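Local structure of formate dehydrogenase (Pyrobaculum aerophilum, 1QP8) at residues F7-E12 with Q273-A278; L51-V56 with T74-A79; Y98-Q103 with E118-Q123. The protein probably acts as an NAD(P)H-dependent 2-hydroxyacid dehydrogenase, reducing substrates such as glyoxylate or hydroxypyruvate, and binds NADPH. One frame throughout, in Å; residues are numbered along the deposited sequence.

Interaction 1: residues F7-E12 with Q273-A278; sequences FELPPE and QMVMEA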
loop_
_atom_site.group_PDB
_atom_site.type_symbol
_atom_site.label_atom_id
_atom_site.label_comp_id
_atom_site.label_asym_id
_atom_site.label_seq_id
_atom_site.Cartn_x
_atom_site.Cartn_y
_atom_site.Cartn_z
ATOM N N PHE A 7 -8.907 -33.363 4.686
ATOM C CA PHE A 7 -9.229 -32.093 5.319
ATOM C C PHE A 7 -10.662 -31.689 5.009
ATOM O O PHE A 7 -11.231 -32.171 4.019
ATOM C CB PHE A 7 -8.250 -31.021 4.846
ATOM C CG PHE A 7 -8.376 -30.684 3.392
ATOM C CD1 PHE A 7 -9.224 -29.657 2.975
ATOM C CD2 PHE A 7 -7.642 -31.381 2.439
ATOM C CE1 PHE A 7 -9.332 -29.326 1.630
ATOM C CE2 PHE A 7 -7.742 -31.059 1.093
ATOM C CZ PHE A 7 -8.589 -30.028 0.687
ATOM N N GLU A 8 -11.240 -30.823 5.852
ATOM C CA GLU A 8 -12.624 -30.350 5.683
ATOM C C GLU A 8 -12.852 -29.735 4.306
ATOM O O GLU A 8 -12.164 -28.796 3.924
ATOM C CB GLU A 8 -12.965 -29.315 6.755
ATOM C CG GLU A 8 -13.205 -29.894 8.138
ATOM C CD GLU A 8 -14.654 -30.291 8.373
ATOM O OE1 GLU A 8 -15.525 -29.391 8.370
ATOM O OE2 GLU A 8 -14.917 -31.501 8.566
ATOM N N LEU A 9 -13.822 -30.251 3.563
ATOM C CA LEU A 9 -14.085 -29.724 2.232
ATOM C C LEU A 9 -15.306 -28.833 2.102
ATOM O O LEU A 9 -16.386 -29.182 2.561
ATOM C CB LEU A 9 -14.261 -30.862 1.228
ATOM C CG LEU A 9 -13.069 -31.554 0.578
ATOM C CD1 LEU A 9 -13.587 -32.479 -0.498
ATOM C CD2 LEU A 9 -12.136 -30.533 -0.036
ATOM N N PRO A 10 -15.154 -27.668 1.464
ATOM C CA PRO A 10 -16.317 -26.794 1.298
ATOM C C PRO A 10 -17.373 -27.554 0.485
ATOM O O PRO A 10 -17.040 -28.247 -0.478
ATOM C CB PRO A 10 -15.746 -25.614 0.522
ATOM C CG PRO A 10 -14.348 -25.512 1.075
ATOM C CD PRO A 10 -13.904 -26.958 1.131
ATOM N N PRO A 11 -18.652 -27.451 0.875
ATOM C CA PRO A 11 -19.772 -28.119 0.193
ATOM C C PRO A 11 -19.729 -27.930 -1.313
ATOM O O PRO A 11 -20.111 -28.814 -2.081
ATOM C CB PRO A 11 -20.989 -27.453 0.815
ATOM C CG PRO A 11 -20.541 -27.281 2.247
ATOM C CD PRO A 11 -19.125 -26.734 2.075
ATOM N N GLU A 12 -19.271 -26.758 -1.725
ATOM C CA GLU A 12 -19.153 -26.435 -3.139
ATOM C C GLU A 12 -18.201 -27.438 -3.818
ATOM O O GLU A 12 -18.484 -27.949 -4.908
ATOM C CB GLU A 12 -18.622 -25.005 -3.284
ATOM C CG GLU A 12 -17.815 -24.540 -2.068
ATOM C CD GLU A 12 -16.958 -23.317 -2.345
ATOM O OE1 GLU A 12 -17.515 -22.259 -2.714
ATOM O OE2 GLU A 12 -15.721 -23.419 -2.191
ATOM N N GLN A 273 -11.572 -20.361 -2.437
ATOM C CA GLN A 273 -11.152 -20.230 -3.821
ATOM C C GLN A 273 -9.972 -21.158 -4.132
ATOM O O GLN A 273 -9.975 -21.859 -5.148
ATOM C CB GLN A 273 -10.768 -18.799 -4.132
ATOM C CG GLN A 273 -10.533 -18.599 -5.593
ATOM C CD GLN A 273 -9.830 -17.306 -5.882
ATOM O OE1 GLN A 273 -10.284 -16.227 -5.479
ATOM N NE2 GLN A 273 -8.709 -17.396 -6.590
HETATM N N MSE A 274 -8.962 -21.165 -3.264
HETATM C CA MSE A 274 -7.819 -22.033 -3.465
HETATM C C MSE A 274 -8.326 -23.462 -3.631
HETATM O O MSE A 274 -7.883 -24.196 -4.512
HETATM C CB MSE A 274 -6.871 -21.942 -2.276
HETATM C CG MSE A 274 -6.040 -20.671 -2.237
HETATM SE SE MSE A 274 -5.220 -20.458 -0.628
HETATM C CE MSE A 274 -3.935 -21.763 -0.637
ATOM N N VAL A 275 -9.277 -23.856 -2.797
ATOM C CA VAL A 275 -9.815 -25.204 -2.887
ATOM C C VAL A 275 -10.581 -25.428 -4.178
ATOM O O VAL A 275 -10.437 -26.481 -4.797
ATOM C CB VAL A 275 -10.718 -25.540 -1.702
ATOM C CG1 VAL A 275 -11.415 -26.886 -1.942
ATOM C CG2 VAL A 275 -9.869 -25.593 -0.423
HETATM N N MSE A 276 -11.366 -24.448 -4.616
HETATM C CA MSE A 276 -12.087 -24.660 -5.856
HETATM C C MSE A 276 -11.123 -24.807 -7.016
HETATM O O MSE A 276 -11.289 -25.682 -7.875
HETATM C CB MSE A 276 -13.096 -23.546 -6.107
HETATM C CG MSE A 276 -14.414 -23.777 -5.366
HETATM SE SE MSE A 276 -15.063 -25.499 -5.482
HETATM C CE MSE A 276 -14.988 -25.795 -7.273
ATOM N N GLU A 277 -10.079 -23.991 -7.021
ATOM C CA GLU A 277 -9.102 -24.064 -8.095
ATOM C C GLU A 277 -8.349 -25.386 -8.074
ATOM O O GLU A 277 -7.995 -25.923 -9.121
ATOM C CB GLU A 277 -8.133 -22.901 -7.999
ATOM C CG GLU A 277 -7.979 -22.198 -9.309
ATOM C CD GLU A 277 -7.440 -20.809 -9.135
ATOM O OE1 GLU A 277 -8.163 -19.965 -8.554
ATOM O OE2 GLU A 277 -6.290 -20.561 -9.570
ATOM N N ALA A 278 -8.112 -25.909 -6.878
ATOM C CA ALA A 278 -7.421 -27.179 -6.739
ATOM C C ALA A 278 -8.329 -28.270 -7.291
ATOM O O ALA A 278 -7.878 -29.189 -7.984
ATOM C CB ALA A 278 -7.121 -27.450 -5.286
#
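Gln273 opens the 273-278 segment with its CB pointing away from residues 7-12. Its NE2 donates along its own helix to Glu277 OE1, 3.3 Å away, approaching on the syn lone pair of that carboxylate oxygen. Two residues on, Val275 points toward the 7-12 segment and carries the apolar part of the interface. Its CG1, anti to the backbone N (chi1 172°), lies 4.0 Å from Pro10 CD, the two side chains meeting tip to tip. The same methyl touches Leu9 CD2 at 4.2 Å, that side chain crossing obliquely. CG2, on the other branch, approaches CE1 of the Phe7 ring at 4.3 Å. One forked side chain is thus shared by three partners. Met276, a selenomethionine, follows with a chain bent at chi2 and chi3; its CG packs 3.5 Å from OE2 of Glu12, whose chain runs extended beyond CG and crosses it obliquely. The touch is van der Waals in kind, aliphatic carbon and selenium lying beside a carboxylate. Pro10 is the N-cap of helix 11-18, so this is plain packing, away from the NADPH site, of the first helix of the substrate-binding domain against helix 268-286, which returns from late in the chain. Ala13 of helix 11-18 continues the packing onto Val275 and Met276, while the Val57 loop touches both Phe7 and Val275.

Interaction 2: residues L51-V56 with T74-A79; sequences LKFIQV and TVAGNA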
loop_
_atom_site.group_PDB
_atom_site.type_symbol
_atom_site.label_atom_id
_atom_site.label_comp_id
_atom_site.label_asym_id
_atom_site.label_seq_id
_atom_site.Cartn_x
_atom_site.Cartn_y
_atom_site.Cartn_z
ATOM N N LEU A 51 -1.406 -44.797 -5.574
ATOM C CA LEU A 51 -1.526 -43.358 -5.714
ATOM C C LEU A 51 -0.697 -42.973 -6.929
ATOM O O LEU A 51 0.462 -43.394 -7.063
ATOM C CB LEU A 51 -0.990 -42.648 -4.475
ATOM C CG LEU A 51 -1.012 -41.109 -4.455
ATOM C CD1 LEU A 51 -2.437 -40.574 -4.576
ATOM C CD2 LEU A 51 -0.381 -40.640 -3.147
ATOM N N LYS A 52 -1.291 -42.188 -7.823
ATOM C CA LYS A 52 -0.584 -41.776 -9.027
ATOM C C LYS A 52 -0.577 -40.261 -9.226
ATOM O O LYS A 52 0.159 -39.750 -10.073
ATOM C CB LYS A 52 -1.207 -42.466 -10.232
ATOM C CG LYS A 52 -1.365 -43.958 -10.005
ATOM C CD LYS A 52 -1.935 -44.667 -11.211
ATOM C CE LYS A 52 -1.955 -46.164 -10.986
ATOM N NZ LYS A 52 -2.787 -46.539 -9.812
ATOM N N PHE A 53 -1.396 -39.551 -8.450
ATOM C CA PHE A 53 -1.467 -38.097 -8.548
ATOM C C PHE A 53 -1.758 -37.487 -7.187
ATOM O O PHE A 53 -2.499 -38.057 -6.409
ATOM C CB PHE A 53 -2.564 -37.682 -9.529
ATOM C CG PHE A 53 -2.680 -36.182 -9.720
ATOM C CD1 PHE A 53 -1.679 -35.466 -10.371
ATOM C CD2 PHE A 53 -3.809 -35.489 -9.274
ATOM C CE1 PHE A 53 -1.807 -34.086 -10.581
ATOM C CE2 PHE A 53 -3.935 -34.115 -9.484
ATOM C CZ PHE A 53 -2.934 -33.419 -10.138
ATOM N N ILE A 54 -1.161 -36.339 -6.894
ATOM C CA ILE A 54 -1.391 -35.665 -5.623
ATOM C C ILE A 54 -1.574 -34.173 -5.848
ATOM O O ILE A 54 -0.611 -33.467 -6.174
ATOM C CB ILE A 54 -0.221 -35.856 -4.641
ATOM C CG1 ILE A 54 -0.138 -37.325 -4.198
ATOM C CG2 ILE A 54 -0.417 -34.983 -3.419
ATOM C CD1 ILE A 54 1.020 -37.621 -3.229
ATOM N N GLN A 55 -2.809 -33.699 -5.688
ATOM C CA GLN A 55 -3.118 -32.287 -5.854
ATOM C C GLN A 55 -3.044 -31.631 -4.497
ATOM O O GLN A 55 -3.780 -32.009 -3.577
ATOM C CB GLN A 55 -4.528 -32.086 -6.400
ATOM C CG GLN A 55 -4.938 -30.614 -6.510
ATOM C CD GLN A 55 -4.089 -29.854 -7.516
ATOM O OE1 GLN A 55 -4.081 -30.184 -8.710
ATOM N NE2 GLN A 55 -3.361 -28.837 -7.042
ATOM N N VAL A 56 -2.156 -30.649 -4.377
ATOM C CA VAL A 56 -1.995 -29.923 -3.131
ATOM C C VAL A 56 -2.769 -28.613 -3.213
ATOM O O VAL A 56 -2.781 -27.949 -4.244
ATOM C CB VAL A 56 -0.505 -29.612 -2.845
ATOM C CG1 VAL A 56 -0.369 -28.978 -1.455
ATOM C CG2 VAL A 56 0.329 -30.888 -2.934
ATOM N N THR A 74 3.724 -37.827 -9.436
ATOM C CA THR A 74 3.149 -36.602 -10.034
ATOM C C THR A 74 2.436 -35.744 -8.999
ATOM O O THR A 74 1.323 -36.051 -8.592
ATOM C CB THR A 74 2.085 -36.903 -11.110
ATOM O OG1 THR A 74 2.528 -37.984 -11.937
ATOM C CG2 THR A 74 1.828 -35.666 -11.964
ATOM N N VAL A 75 3.067 -34.649 -8.612
ATOM C CA VAL A 75 2.518 -33.755 -7.617
ATOM C C VAL A 75 2.250 -32.397 -8.234
ATOM O O VAL A 75 3.157 -31.758 -8.753
ATOM C CB VAL A 75 3.521 -33.587 -6.453
ATOM C CG1 VAL A 75 3.042 -32.512 -5.488
ATOM C CG2 VAL A 75 3.695 -34.919 -5.726
ATOM N N ALA A 76 1.005 -31.949 -8.203
ATOM C CA ALA A 76 0.693 -30.630 -8.749
ATOM C C ALA A 76 0.259 -29.781 -7.585
ATOM O O ALA A 76 -0.460 -30.245 -6.702
ATOM C CB ALA A 76 -0.441 -30.706 -9.777
ATOM N N GLY A 77 0.696 -28.537 -7.559
ATOM C CA GLY A 77 0.273 -27.688 -6.469
ATOM C C GLY A 77 -0.632 -26.583 -6.986
ATOM O O GLY A 77 -1.021 -26.555 -8.160
ATOM N N ASN A 78 -1.029 -25.698 -6.091
ATOM C CA ASN A 78 -1.813 -24.561 -6.504
ATOM C C ASN A 78 -0.725 -23.518 -6.769
ATOM O O ASN A 78 0.463 -23.863 -6.813
ATOM C CB ASN A 78 -2.736 -24.108 -5.382
ATOM C CG ASN A 78 -4.220 -24.272 -5.725
ATOM O OD1 ASN A 78 -4.635 -24.082 -6.875
ATOM N ND2 ASN A 78 -5.028 -24.598 -4.717
ATOM N N ALA A 79 -1.125 -22.263 -6.938
ATOM C CA ALA A 79 -0.204 -21.143 -7.201
ATOM C C ALA A 79 -1.008 -20.182 -8.032
ATOM O O ALA A 79 -1.508 -20.563 -9.076
ATOM C CB ALA A 79 1.056 -21.581 -8.010
#
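Parallel strands 54-55 and 75-76 pair here in the substrate-binding domain of a D-2-hydroxyacid dehydrogenase, with Ala79, just past the second strand, touching the NADPH. Ile54 is bridged to Val75 and Gln55 to Ala76. The backbone bonds alternate as expected of parallel strands: Ile54 N donates to Thr74 O at 3.0 Å, Ile54 O accepts from Ala76 N, and Val56 N reaches Ala76 O at 2.9 Å. The last is the straightest, with 171° at the hydrogen, and arrives nearly along the C=O axis, whereas Ala76 N stands 27° above the carbonyl plane of Ile54.

Gln55 and Ala76 share one face. The end of the Phe53 ring, its CG anti to the backbone N (chi1 -178°), comes over to the other strand: CZ rests 3.7 Å from Ala76 CB, and the methyl CG2 of Thr74 lies at the ring edge, in plane, 3.9 Å from CD1. Gln55 is bent at chi2, which folds its NE2 back onto its own strand, 3.0 Å from Val56 O; a weak second bond goes from NE2 to Gly77 O at 3.5 Å. OE1 is taken by Asn281 ND2, so both ends of this buried amide have partners. Ile54 and Val75 share the other face, where Val75 CG2 meets Ile54 CB; Val75 CG1 also touches Val56 CG2 at 4.1 Å. At its outer edge strand 54-55 continues the pairing, Gln55 being backbone-bonded to Val37. Helix 268-286 covers the Phe53 and Ala76 side, where Tyr285 stacks on the phenylalanine ring and Leu282 touches it; Leu45 of helix 42-47 touches Ile54.

Interaction 3: residues Y98-Q103 with E118-Q123; sequences YKRIIQ and EIPLIQ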
loop_
_atom_site.group_PDB
_atom_site.type_symbol
_atom_site.label_atom_id
_atom_site.label_comp_id
_atom_site.label_asym_id
_atom_site.label_seq_id
_atom_site.Cartn_x
_atom_site.Cartn_y
_atom_site.Cartn_z
ATOM N N TYR A 98 7.484 1.457 4.916
ATOM C CA TYR A 98 8.139 2.304 3.924
ATOM C C TYR A 98 7.710 3.755 4.003
ATOM O O TYR A 98 8.538 4.630 4.185
ATOM C CB TYR A 98 7.876 1.794 2.514
ATOM C CG TYR A 98 8.822 2.367 1.480
ATOM C CD1 TYR A 98 10.086 1.823 1.294
ATOM C CD2 TYR A 98 8.449 3.452 0.689
ATOM C CE1 TYR A 98 10.957 2.340 0.344
ATOM C CE2 TYR A 98 9.312 3.981 -0.259
ATOM C CZ TYR A 98 10.568 3.425 -0.431
ATOM O OH TYR A 98 11.452 3.964 -1.355
ATOM N N LYS A 99 6.422 4.019 3.854
ATOM C CA LYS A 99 5.959 5.397 3.926
ATOM C C LYS A 99 5.923 5.884 5.378
ATOM O O LYS A 99 5.346 6.941 5.684
ATOM C CB LYS A 99 4.579 5.532 3.271
ATOM C CG LYS A 99 4.546 5.088 1.820
ATOM C CD LYS A 99 5.375 5.984 0.928
ATOM C CE LYS A 99 4.618 7.247 0.552
ATOM N NZ LYS A 99 5.484 8.230 -0.179
ATOM N N ARG A 100 6.536 5.095 6.262
ATOM C CA ARG A 100 6.631 5.429 7.681
ATOM C C ARG A 100 5.271 5.617 8.378
ATOM O O ARG A 100 5.158 6.377 9.349
ATOM C CB ARG A 100 7.460 6.706 7.824
ATOM C CG ARG A 100 8.649 6.805 6.848
ATOM C CD ARG A 100 9.947 6.229 7.404
ATOM N NE ARG A 100 10.442 5.082 6.649
ATOM C CZ ARG A 100 11.689 4.973 6.192
ATOM N NH1 ARG A 100 12.572 5.951 6.404
ATOM N NH2 ARG A 100 12.075 3.878 5.542
ATOM N N ILE A 101 4.237 4.941 7.890
ATOM C CA ILE A 101 2.921 5.069 8.505
ATOM C C ILE A 101 2.930 4.532 9.945
ATOM O O ILE A 101 2.500 5.216 10.886
ATOM C CB ILE A 101 1.853 4.288 7.721
ATOM C CG1 ILE A 101 1.721 4.842 6.296
ATOM C CG2 ILE A 101 0.526 4.370 8.451
ATOM C CD1 ILE A 101 1.095 6.219 6.221
ATOM N N ILE A 102 3.419 3.303 10.111
ATOM C CA ILE A 102 3.464 2.695 11.432
ATOM C C ILE A 102 4.246 3.541 12.415
ATOM O O ILE A 102 3.786 3.796 13.528
ATOM C CB ILE A 102 4.121 1.323 11.410
ATOM C CG1 ILE A 102 3.190 0.287 10.791
ATOM C CG2 ILE A 102 4.438 0.897 12.823
ATOM C CD1 ILE A 102 3.827 -1.080 10.689
ATOM N N GLN A 103 5.438 3.962 12.007
ATOM C CA GLN A 103 6.284 4.766 12.885
ATOM C C GLN A 103 5.654 6.102 13.278
ATOM O O GLN A 103 5.583 6.424 14.464
ATOM C CB GLN A 103 7.684 4.971 12.278
ATOM C CG GLN A 103 7.755 4.928 10.771
ATOM C CD GLN A 103 7.780 3.512 10.191
ATOM O OE1 GLN A 103 8.837 2.982 9.841
ATOM N NE2 GLN A 103 6.603 2.902 10.079
ATOM N N GLU A 118 12.001 11.704 7.519
ATOM C CA GLU A 118 11.635 11.973 6.134
ATOM C C GLU A 118 10.919 10.769 5.528
ATOM O O GLU A 118 11.270 9.611 5.785
ATOM C CB GLU A 118 12.855 12.344 5.286
ATOM C CG GLU A 118 12.479 12.725 3.854
ATOM C CD GLU A 118 13.519 13.589 3.162
ATOM O OE1 GLU A 118 14.690 13.163 3.054
ATOM O OE2 GLU A 118 13.158 14.700 2.718
ATOM N N ILE A 119 9.899 11.060 4.730
ATOM C CA ILE A 119 9.102 10.035 4.084
ATOM C C ILE A 119 9.663 9.662 2.722
ATOM O O ILE A 119 9.705 10.480 1.812
ATOM C CB ILE A 119 7.664 10.522 3.987
ATOM C CG1 ILE A 119 7.152 10.729 5.414
ATOM C CG2 ILE A 119 6.811 9.532 3.215
ATOM C CD1 ILE A 119 5.742 11.166 5.518
ATOM N N PRO A 120 10.135 8.420 2.572
ATOM C CA PRO A 120 10.704 7.950 1.311
ATOM C C PRO A 120 9.679 7.977 0.216
ATOM O O PRO A 120 8.478 7.902 0.477
ATOM C CB PRO A 120 11.102 6.512 1.610
ATOM C CG PRO A 120 11.413 6.540 3.050
ATOM C CD PRO A 120 10.273 7.388 3.607
ATOM N N LEU A 121 10.147 8.089 -1.016
ATOM C CA LEU A 121 9.239 8.065 -2.141
ATOM C C LEU A 121 9.472 6.739 -2.841
ATOM O O LEU A 121 10.541 6.150 -2.737
ATOM C CB LEU A 121 9.508 9.245 -3.075
ATOM C CG LEU A 121 8.393 10.303 -3.080
ATOM C CD1 LEU A 121 7.984 10.647 -1.657
ATOM C CD2 LEU A 121 8.868 11.547 -3.796
ATOM N N ILE A 122 8.451 6.244 -3.515
ATOM C CA ILE A 122 8.579 4.995 -4.234
ATOM C C ILE A 122 9.031 5.360 -5.645
ATOM O O ILE A 122 9.924 4.720 -6.226
ATOM C CB ILE A 122 7.228 4.235 -4.219
ATOM C CG1 ILE A 122 7.146 3.428 -2.919
ATOM C CG2 ILE A 122 7.076 3.345 -5.456
ATOM C CD1 ILE A 122 5.900 2.629 -2.766
ATOM N N GLN A 123 8.426 6.423 -6.164
ATOM C CA GLN A 123 8.740 6.937 -7.488
ATOM C C GLN A 123 10.257 7.056 -7.671
ATOM O O GLN A 123 10.961 7.582 -6.806
ATOM C CB GLN A 123 8.103 8.310 -7.659
ATOM C CG GLN A 123 7.464 8.539 -9.001
ATOM C CD GLN A 123 7.809 9.894 -9.565
ATOM O OE1 GLN A 123 8.914 10.100 -10.067
ATOM N NE2 GLN A 123 6.874 10.835 -9.472
#
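Pro120 packs on two flat groups, the Tyr98 ring and the Arg100 guanidinium, where the loop that leads into strand 126-130 of the Rossmann-type coenzyme domain crosses the junction of helices 83-98 and 101-109. Its CB sits over one face of the Tyr98 ring, a CH-pi contact 4.0 Å from the centroid and 29° off the ring normal. Its CG lies over the centre of the Arg100 guanidinium, 3.5 Å from CZ, the two side chains crossing at about a right angle. The ring of Tyr98 also touches Ile122, whose CG1 is 3.5 Å from CE2, and its hydroxyl donates to Leu121 O at 2.7 Å. An alanine in place of Tyr98 would remove the ring and the hydroxyl, and would probably loosen Pro120 and Ile122 and leave Leu121 O without this donor. Lys99, bent at chi2 and chi3, curls its NZ to Pro120 O, 3.1 Å away and in the carbonyl plane; its side chain crosses that of Ile119 at about a right angle, with NZ near Ile119 CG2.

Further out, NE of Arg100 is held by Pro97 O. Arg100, with positive phi (59°), is the N-cap of helix 101-109 and starts toward the loop, while Lys99 starts away and its bent chain brings NZ back to it. The second subunit packs against this contact: its Glu88 forms a salt bridge with Lys99 NZ, and its Val270 packs on Leu121. The same Glu88 of the second subunit also accepts, through OE2, the backbone N-H of Ile122.

Interactions 1 and 2 adjoin in the substrate-binding domain, their centres 15 Å apart, and share helix 268-286: a probable hydrogen bond of 2.9 Å from Asn78 ND2 to Met274 O joins them, and Ala278 packs on Asn78. Interaction 3 lies in the coenzyme domain, centred about 39 Å from interaction 1 and 42 Å from interaction 2, on the opposite side of the chain's centre from the latter. Along the chain, interaction 1 closes a long loop enclosing the other two, interaction 2 finishing before interaction 3 begins. N-terminal residues and the late helix 268-286 thus meet in one domain, which reaches NADPH through Ala79 of interaction 2, while interaction 3 meets the second subunit.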